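Local atomic coordinates of extracellular ligand-binding receptor (Verminephrobacter eiseniae, PDB entry 4M88), a protein that probably binds an amino acid outside the cytoplasm as the solute-binding component of an ABC transporter, as in the leucine-binding protein family. Residues G8-F13 and A51-S56. Numbering follows the deposited sequence.
Sequences GQIGPF and ADDRFS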
ATOM      1  N   GLY A   8      -3.420  -3.340 -17.272  1.00 13.50           N
ATOM      2  CA  GLY A   8      -4.335  -4.243 -16.601  1.00 17.88           C
ATOM      3  C   GLY A   8      -4.298  -4.043 -15.106  1.00 19.53           C
ATOM      4  O   GLY A   8      -3.254  -3.702 -14.547  1.00 17.34           O
ATOM      5  N   GLN A   9      -5.438  -4.220 -14.448  1.00 14.77           N
ATOM      6  CA  GLN A   9      -5.419  -4.326 -12.998  1.00 13.85           C
ATOM      7  C   GLN A   9      -6.098  -5.615 -12.589  1.00 14.81           C
ATOM      8  O   GLN A   9      -7.309  -5.795 -12.808  1.00 14.90           O
ATOM      9  CB  GLN A   9      -6.108  -3.142 -12.311  1.00 14.44           C
ATOM     10  CG  GLN A   9      -6.071  -3.268 -10.777  1.00 15.39           C
ATOM     11  CD  GLN A   9      -7.016  -2.310 -10.062  1.00 17.40           C
ATOM     12  OE1 GLN A   9      -7.725  -1.530 -10.695  1.00 19.44           O
ATOM     13  NE2 GLN A   9      -7.045  -2.391  -8.729  1.00 17.57           N
ATOM     14  N   ILE A  10      -5.319  -6.523 -12.011  1.00 13.59           N
ATOM     15  CA  ILE A  10      -5.890  -7.697 -11.370  1.00 13.36           C
ATOM     16  C   ILE A  10      -6.002  -7.383  -9.888  1.00 19.72           C
ATOM     17  O   ILE A  10      -5.017  -7.010  -9.249  1.00 19.48           O
ATOM     18  CB  ILE A  10      -5.018  -8.939 -11.560  1.00 13.41           C
ATOM     19  CG1 ILE A  10      -4.850  -9.247 -13.055  1.00 12.66           C
ATOM     20  CG2 ILE A  10      -5.641 -10.120 -10.852  1.00 13.98           C
ATOM     21  CD1 ILE A  10      -3.909 -10.425 -13.331  1.00 17.93           C
ATOM     22  N   GLY A  11      -7.199  -7.522  -9.330  1.00 14.19           N
ATOM     23  CA  GLY A  11      -7.407  -7.058  -7.971  1.00 14.83           C
ATOM     24  C   GLY A  11      -8.483  -7.846  -7.263  1.00 12.58           C
ATOM     25  O   GLY A  11      -9.284  -8.535  -7.896  1.00 15.47           O
ATOM     26  N   PRO A  12      -8.501  -7.767  -5.929  1.00 16.51           N
ATOM     27  CA  PRO A  12      -9.508  -8.483  -5.152  1.00 13.29           C
ATOM     28  C   PRO A  12     -10.833  -7.720  -5.125  1.00 15.74           C
ATOM     29  O   PRO A  12     -11.244  -7.217  -4.071  1.00 14.49           O
ATOM     30  CB  PRO A  12      -8.877  -8.547  -3.756  1.00 14.30           C
ATOM     31  CG  PRO A  12      -8.020  -7.301  -3.689  1.00 13.71           C
ATOM     32  CD  PRO A  12      -7.509  -7.076  -5.085  1.00 15.74           C
ATOM     33  N   PHE A  13     -11.496  -7.631  -6.276  1.00 15.96           N
ATOM     34  CA  PHE A  13     -12.714  -6.822  -6.388  1.00 13.91           C
ATOM     35  C   PHE A  13     -13.922  -7.402  -5.647  1.00 18.68           C
ATOM     36  O   PHE A  13     -14.827  -6.663  -5.247  1.00 22.23           O
ATOM     37  CB  PHE A  13     -13.039  -6.552  -7.855  1.00 15.25           C
ATOM     38  CG  PHE A  13     -11.999  -5.722  -8.539  1.00 17.43           C
ATOM     39  CD1 PHE A  13     -11.821  -4.390  -8.176  1.00 19.17           C
ATOM     40  CD2 PHE A  13     -11.184  -6.266  -9.524  1.00 18.31           C
ATOM     41  CE1 PHE A  13     -10.853  -3.607  -8.788  1.00 21.27           C
ATOM     42  CE2 PHE A  13     -10.215  -5.483 -10.146  1.00 19.14           C
ATOM     43  CZ  PHE A  13     -10.056  -4.152  -9.779  1.00 21.08           C
ATOM     44  N   ALA A  51      -9.655  -7.433 -13.790  1.00 15.05           N
ATOM     45  CA  ALA A  51      -9.955  -8.837 -13.588  1.00 17.57           C
ATOM     46  C   ALA A  51      -9.968  -9.068 -12.090  1.00 17.54           C
ATOM     47  O   ALA A  51      -9.126  -8.529 -11.375  1.00 17.86           O
ATOM     48  CB  ALA A  51      -8.909  -9.709 -14.266  1.00 20.33           C
ATOM     49  N   ASP A  52     -10.929  -9.860 -11.626  1.00 18.62           N
ATOM     50  CA  ASP A  52     -11.122 -10.102 -10.197  1.00 17.44           C
ATOM     51  C   ASP A  52     -10.426 -11.390  -9.763  1.00 18.08           C
ATOM     52  O   ASP A  52     -10.750 -12.466 -10.271  1.00 17.53           O
ATOM     53  CB  ASP A  52     -12.630 -10.183  -9.914  1.00 15.87           C
ATOM     54  CG  ASP A  52     -12.961 -10.448  -8.456  1.00 21.75           C
ATOM     55  OD1 ASP A  52     -12.108 -10.225  -7.572  1.00 17.91           O
ATOM     56  OD2 ASP A  52     -14.109 -10.874  -8.194  1.00 24.91           O
ATOM     57  N   ASP A  53      -9.474 -11.281  -8.828  1.00 17.05           N
ATOM     58  CA  ASP A  53      -8.780 -12.460  -8.298  1.00 17.16           C
ATOM     59  C   ASP A  53      -9.448 -12.997  -7.040  1.00 21.27           C
ATOM     60  O   ASP A  53      -9.044 -14.039  -6.505  1.00 20.49           O
ATOM     61  CB  ASP A  53      -7.270 -12.184  -8.072  1.00 21.55           C
ATOM     62  CG  ASP A  53      -6.991 -11.137  -6.970  1.00 30.82           C
ATOM     63  OD1 ASP A  53      -7.674 -11.142  -5.916  1.00 27.14           O
ATOM     64  OD2 ASP A  53      -6.055 -10.305  -7.152  1.00 32.62           O
ATOM     65  N   ARG A  54     -10.478 -12.285  -6.576  1.00 17.01           N
ATOM     66  CA  ARG A  54     -11.318 -12.749  -5.467  1.00 16.90           C
ATOM     67  C   ARG A  54     -10.553 -12.923  -4.152  1.00 18.47           C
ATOM     68  O   ARG A  54     -10.931 -13.746  -3.315  1.00 24.26           O
ATOM     69  CB  ARG A  54     -12.039 -14.060  -5.824  1.00 24.85           C
ATOM     70  CG  ARG A  54     -12.784 -14.026  -7.147  1.00 27.06           C
ATOM     71  CD  ARG A  54     -13.553 -15.316  -7.401  1.00 37.18           C
ATOM     72  NE  ARG A  54     -12.692 -16.500  -7.419  1.00 44.10           N
ATOM     73  CZ  ARG A  54     -11.948 -16.876  -8.459  1.00 49.64           C
ATOM     74  NH1 ARG A  54     -11.936 -16.153  -9.577  1.00 51.07           N
ATOM     75  NH2 ARG A  54     -11.206 -17.978  -8.378  1.00 48.33           N
ATOM     76  N   PHE A  55      -9.486 -12.150  -3.976  1.00 16.76           N
ATOM     77  CA  PHE A  55      -8.641 -12.245  -2.780  1.00 17.20           C
ATOM     78  C   PHE A  55      -8.099 -13.650  -2.537  1.00 21.49           C
ATOM     79  O   PHE A  55      -8.131 -14.148  -1.410  1.00 26.07           O
ATOM     80  CB  PHE A  55      -9.390 -11.762  -1.533  1.00 21.18           C
ATOM     81  CG  PHE A  55      -8.481 -11.403  -0.390  1.00 23.67           C
ATOM     82  CD1 PHE A  55      -7.362 -10.609  -0.605  1.00 24.99           C
ATOM     83  CD2 PHE A  55      -8.752 -11.848   0.895  1.00 31.15           C
ATOM     84  CE1 PHE A  55      -6.521 -10.270   0.439  1.00 27.14           C
ATOM     85  CE2 PHE A  55      -7.917 -11.510   1.951  1.00 29.64           C
ATOM     86  CZ  PHE A  55      -6.799 -10.717   1.720  1.00 27.38           C
ATOM     87  N   SER A  56      -7.596 -14.287  -3.593  1.00 18.54           N
ATOM     88  CA  SER A  56      -6.996 -15.614  -3.466  1.00 23.60           C
ATOM     89  C   SER A  56      -5.826 -15.789  -4.429  1.00 22.44           C
ATOM     90  O   SER A  56      -5.787 -15.176  -5.499  1.00 19.30           O
ATOM     91  CB  SER A  56      -8.031 -16.703  -3.742  1.00 28.83           C
ATOM     92  OG  SER A  56      -8.503 -16.609  -5.068  1.00 30.99           O
TER
HETATM   93  O   HOH W   1      -4.188  -8.671  -7.253  1.00 24.51           O
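Ile-10 pairs with Ala-51, and Gly-11 with Asp-52, in parallel register where strands 4-11 and 45-52 end, the two strands of a beta-alpha-beta unit joined through helix 18-37 in a periplasmic-binding-protein fold. Three backbone hydrogen bonds join the segments: Ala-51 N to Gln-9 O, Gly-11 N to Ala-51 O (3.0 Å) and Asp-53 N to Gly-11 O, the last from just past the strand.

Among apolar contacts, Ile-10 and the small Ala-51 share the face covered by helix 57-68, where Phe-60 and Ala-67 meet Ile-10. Gly-11 suits the opposite face, since a beta carbon there would crowd Phe-13 CZ. The Phe-13 ring turns its edge to the strand end, CE2 lying 3.5 Å from Ala-51 O. Beyond the strands, Pro-12 CB packs against Phe-55 CB at 3.9 Å.

Two aspartates, short enough to reach backbone N-H groups two residues on, shape the turns. Asp-52 OD1 accepts from Arg-54 N in an Asx turn, while its OD2 is hydrogen-bonded to Thr-14 OG1. Asp-53 has CG between its backbone N and carbonyl carbon (chi1 66°), and its side chain lies beside that of Pro-12; in a second Asx turn, OD1 takes Phe-55 N at 2.8 Å, nearly along its C-O axis.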